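PDB 3QYH: Co-type Nitrile Hydratase beta subunit from Pseudomonas putida, which probably forms, together with an alpha subunit, a cobalt-type nitrile hydratase that catalyses the hydration of nitriles to the corresponding amides. Local coordinates for residues B[152-157]-B[207-212]. Residues are numbered along the deposited sequence; the frame is centred on the assembly and turned at random.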
ATOM      1  N   ARG B 152      -1.596   6.058 -15.442  1.00 12.13           N
ATOM      2  CA  ARG B 152      -1.435   6.442 -16.835  1.00 13.88           C
ATOM      3  C   ARG B 152      -1.365   5.215 -17.732  1.00 12.61           C
ATOM      4  O   ARG B 152      -1.937   5.217 -18.820  1.00 12.27           O
ATOM      5  CB  ARG B 152      -0.170   7.276 -17.012  1.00 16.57           C
ATOM      6  CG  ARG B 152      -0.424   8.566 -17.747  1.00 34.10           C
ATOM      7  CD  ARG B 152       0.763   9.551 -17.714  1.00 31.84           C
ATOM      8  NE  ARG B 152       0.797  10.308 -18.968  1.00 33.74           N
ATOM      9  CZ  ARG B 152       1.771  11.144 -19.334  1.00 35.14           C
ATOM     10  NH1 ARG B 152       1.704  11.782 -20.506  1.00 24.00           N
ATOM     11  NH2 ARG B 152       2.812  11.343 -18.536  1.00 24.33           N
ATOM     12  N   TYR B 153      -0.685   4.160 -17.274  1.00 11.61           N
ATOM     13  CA  TYR B 153      -0.484   2.976 -18.117  1.00 10.52           C
ATOM     14  C   TYR B 153      -1.777   2.226 -18.483  1.00 14.07           C
ATOM     15  O   TYR B 153      -1.766   1.381 -19.378  1.00 15.83           O
ATOM     16  CB  TYR B 153       0.571   2.015 -17.520  1.00 10.55           C
ATOM     17  CG  TYR B 153       0.100   1.181 -16.330  1.00 15.31           C
ATOM     18  CD1 TYR B 153       0.380   1.583 -15.014  1.00 12.69           C
ATOM     19  CD2 TYR B 153      -0.608  -0.009 -16.521  1.00 11.70           C
ATOM     20  CE1 TYR B 153      -0.059   0.820 -13.911  1.00 11.98           C
ATOM     21  CE2 TYR B 153      -1.027  -0.782 -15.439  1.00 11.12           C
ATOM     22  CZ  TYR B 153      -0.759  -0.362 -14.139  1.00 13.27           C
ATOM     23  OH  TYR B 153      -1.188  -1.141 -13.082  1.00 13.87           O
ATOM     24  N   THR B 154      -2.878   2.531 -17.797  1.00 15.51           N
ATOM     25  CA  THR B 154      -4.154   1.870 -18.077  1.00 12.50           C
ATOM     26  C   THR B 154      -5.072   2.676 -19.009  1.00 17.12           C
ATOM     27  O   THR B 154      -6.050   2.141 -19.539  1.00 16.05           O
ATOM     28  CB  THR B 154      -4.969   1.583 -16.774  1.00 12.28           C
ATOM     29  OG1 THR B 154      -5.416   2.811 -16.207  1.00 14.87           O
ATOM     30  CG2 THR B 154      -4.154   0.789 -15.741  1.00 12.18           C
ATOM     31  N   ARG B 155      -4.770   3.955 -19.201  1.00 11.97           N
ATOM     32  CA  ARG B 155      -5.726   4.835 -19.870  1.00 14.89           C
ATOM     33  C   ARG B 155      -5.926   4.487 -21.359  1.00 14.83           C
ATOM     34  O   ARG B 155      -4.973   4.277 -22.094  1.00 13.26           O
ATOM     35  CB  ARG B 155      -5.354   6.310 -19.650  1.00 15.70           C
ATOM     36  CG  ARG B 155      -5.408   6.667 -18.175  1.00 18.67           C
ATOM     37  CD  ARG B 155      -5.066   8.111 -17.890  1.00 14.46           C
ATOM     38  NE  ARG B 155      -4.622   8.252 -16.503  1.00 17.21           N
ATOM     39  CZ  ARG B 155      -3.934   9.300 -16.051  1.00 22.44           C
ATOM     40  NH1 ARG B 155      -3.633  10.303 -16.876  1.00 14.31           N
ATOM     41  NH2 ARG B 155      -3.543   9.356 -14.787  1.00 13.80           N
ATOM     42  N   GLY B 156      -7.179   4.402 -21.775  1.00 18.48           N
ATOM     43  CA  GLY B 156      -7.490   3.993 -23.131  1.00 15.84           C
ATOM     44  C   GLY B 156      -7.424   2.497 -23.366  1.00 20.03           C
ATOM     45  O   GLY B 156      -7.701   2.033 -24.478  1.00 19.97           O
ATOM     46  N   LYS B 157      -7.056   1.725 -22.346  1.00 13.13           N
ATOM     47  CA  LYS B 157      -6.865   0.290 -22.558  1.00 15.07           C
ATOM     48  C   LYS B 157      -8.140  -0.497 -22.221  1.00 18.29           C
ATOM     49  O   LYS B 157      -8.985  -0.032 -21.451  1.00 18.22           O
ATOM     50  CB  LYS B 157      -5.682  -0.238 -21.747  1.00 13.75           C
ATOM     51  CG  LYS B 157      -4.355   0.464 -22.034  1.00 20.87           C
ATOM     52  CD  LYS B 157      -3.962   0.293 -23.486  1.00 23.63           C
ATOM     53  CE  LYS B 157      -2.478   0.574 -23.725  1.00 26.10           C
ATOM     54  NZ  LYS B 157      -2.078   1.895 -23.244  1.00 28.11           N
ATOM     55  N   ILE B 207      -2.417  -8.232 -15.725  1.00 15.32           N
ATOM     56  CA  ILE B 207      -2.260  -7.167 -14.747  1.00 11.96           C
ATOM     57  C   ILE B 207      -3.643  -6.784 -14.303  1.00 15.65           C
ATOM     58  O   ILE B 207      -4.501  -6.474 -15.136  1.00 17.09           O
ATOM     59  CB  ILE B 207      -1.571  -5.923 -15.358  1.00 15.61           C
ATOM     60  CG1 ILE B 207      -0.151  -6.253 -15.816  1.00 14.20           C
ATOM     61  CG2 ILE B 207      -1.515  -4.800 -14.324  1.00 12.31           C
ATOM     62  CD1 ILE B 207      -0.079  -7.015 -17.164  1.00 21.78           C
ATOM     63  N   ARG B 208      -3.881  -6.853 -13.001  1.00 12.12           N
ATOM     64  CA  ARG B 208      -5.163  -6.480 -12.450  1.00 12.77           C
ATOM     65  C   ARG B 208      -5.020  -5.119 -11.784  1.00 13.53           C
ATOM     66  O   ARG B 208      -4.025  -4.848 -11.112  1.00 13.77           O
ATOM     67  CB  ARG B 208      -5.672  -7.566 -11.484  1.00 14.30           C
ATOM     68  CG  ARG B 208      -6.156  -8.806 -12.255  1.00 16.22           C
ATOM     69  CD  ARG B 208      -6.592  -9.982 -11.396  1.00 23.52           C
ATOM     70  NE  ARG B 208      -7.081 -11.057 -12.268  1.00 22.00           N
ATOM     71  CZ  ARG B 208      -8.010 -11.938 -11.928  1.00 24.12           C
ATOM     72  NH1 ARG B 208      -8.566 -11.900 -10.720  1.00 24.20           N
ATOM     73  NH2 ARG B 208      -8.387 -12.855 -12.810  1.00 22.85           N
ATOM     74  N   VAL B 209      -6.012  -4.264 -11.997  1.00 12.96           N
ATOM     75  CA  VAL B 209      -5.997  -2.912 -11.443  1.00 10.81           C
ATOM     76  C   VAL B 209      -7.364  -2.585 -10.858  1.00 15.16           C
ATOM     77  O   VAL B 209      -8.392  -2.919 -11.453  1.00 14.51           O
ATOM     78  CB  VAL B 209      -5.651  -1.865 -12.550  1.00 13.87           C
ATOM     79  CG1 VAL B 209      -5.402  -0.483 -11.940  1.00 11.48           C
ATOM     80  CG2 VAL B 209      -4.429  -2.314 -13.377  1.00 11.63           C
ATOM     81  N   ASP B 210      -7.396  -1.898  -9.717  1.00 11.92           N
ATOM     82  CA  ASP B 210      -8.676  -1.533  -9.133  1.00 13.36           C
ATOM     83  C   ASP B 210      -9.141  -0.141  -9.553  1.00 15.19           C
ATOM     84  O   ASP B 210      -8.457   0.860  -9.315  1.00 14.00           O
ATOM     85  CB  ASP B 210      -8.644  -1.682  -7.603  1.00 15.45           C
ATOM     86  CG  ASP B 210      -8.385  -3.116  -7.168  1.00 20.01           C
ATOM     87  OD1 ASP B 210      -8.034  -3.330  -5.985  1.00 18.80           O
ATOM     88  OD2 ASP B 210      -8.524  -4.029  -8.021  1.00 18.86           O
ATOM     89  N   LEU B 211     -10.315  -0.085 -10.169  1.00 13.35           N
ATOM     90  CA  LEU B 211     -10.736   1.119 -10.865  1.00 13.91           C
ATOM     91  C   LEU B 211     -12.171   1.463 -10.504  1.00 16.18           C
ATOM     92  O   LEU B 211     -13.008   0.569 -10.358  1.00 16.28           O
ATOM     93  CB  LEU B 211     -10.598   0.913 -12.371  1.00 11.62           C
ATOM     94  CG  LEU B 211      -9.144   0.772 -12.833  1.00 16.55           C
ATOM     95  CD1 LEU B 211      -9.080   0.241 -14.247  1.00 16.54           C
ATOM     96  CD2 LEU B 211      -8.365   2.114 -12.721  1.00 12.37           C
ATOM     97  N   TRP B 212     -12.444   2.754 -10.352  1.00 10.22           N
ATOM     98  CA  TRP B 212     -13.765   3.221  -9.985  1.00 12.46           C
ATOM     99  C   TRP B 212     -14.703   3.221 -11.190  1.00 17.49           C
ATOM    100  O   TRP B 212     -14.265   3.361 -12.331  1.00 18.27           O
ATOM    101  CB  TRP B 212     -13.682   4.612  -9.371  1.00 12.63           C
ATOM    102  CG  TRP B 212     -13.298   4.624  -7.889  1.00 15.47           C
ATOM    103  CD1 TRP B 212     -14.124   4.892  -6.826  1.00 16.67           C
ATOM    104  CD2 TRP B 212     -12.005   4.359  -7.331  1.00 14.67           C
ATOM    105  NE1 TRP B 212     -13.418   4.809  -5.648  1.00 17.23           N
ATOM    106  CE2 TRP B 212     -12.114   4.489  -5.934  1.00 17.85           C
ATOM    107  CE3 TRP B 212     -10.761   4.036  -7.879  1.00 13.52           C
ATOM    108  CZ2 TRP B 212     -11.029   4.299  -5.080  1.00 15.37           C
ATOM    109  CZ3 TRP B 212      -9.687   3.858  -7.023  1.00 14.55           C
ATOM    110  CH2 TRP B 212      -9.826   4.001  -5.648  1.00 12.43           C
TER
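Tyr153 and Thr154, in a short 3-10 turn running on into a type II beta turn from Thr154 to Lys157, pack over one side of strand 207-212, with the CA atoms of Thr154 and Val209 8.4 Å apart and no hydrogen bond between the segments. The close contacts run between side-chain atoms. Val209 lies at their middle: its CG2 sits 3.5 Å from Tyr153 OH and 3.9 Å from Thr154 CG2, the two methyls meeting tip to tip. A chi1 of 76° swings the Tyr153 ring out over its own backbone so that its hydroxyl end reaches Val209 and also Ile207, CE2 lying 4.2 Å from Ile207 CG2. Thr154 CG2 lies 3.5 Å above one face of the Tyr153 ring, nearer its margin than its centre, and both side chains meet Val209 CG2. The polar ends have partners outside the two segments: Thr154 OG1 bonds to Pro151 O, while Tyr153 OH, lying against the CG2 methyls of Val209 and Ile207, bonds to an acidic side chain of another protein chain. The Tyr153 side chain is about 12 Å from the bound cobalt(III) ion. The loop between strands 136-139 and 158-168 thus closes over the strand that is outermost within this chain in the SH3-like antiparallel sheet of the C-terminal domain, a sheet that the other chain continues with a parallel strand beside Ile207 to Val209.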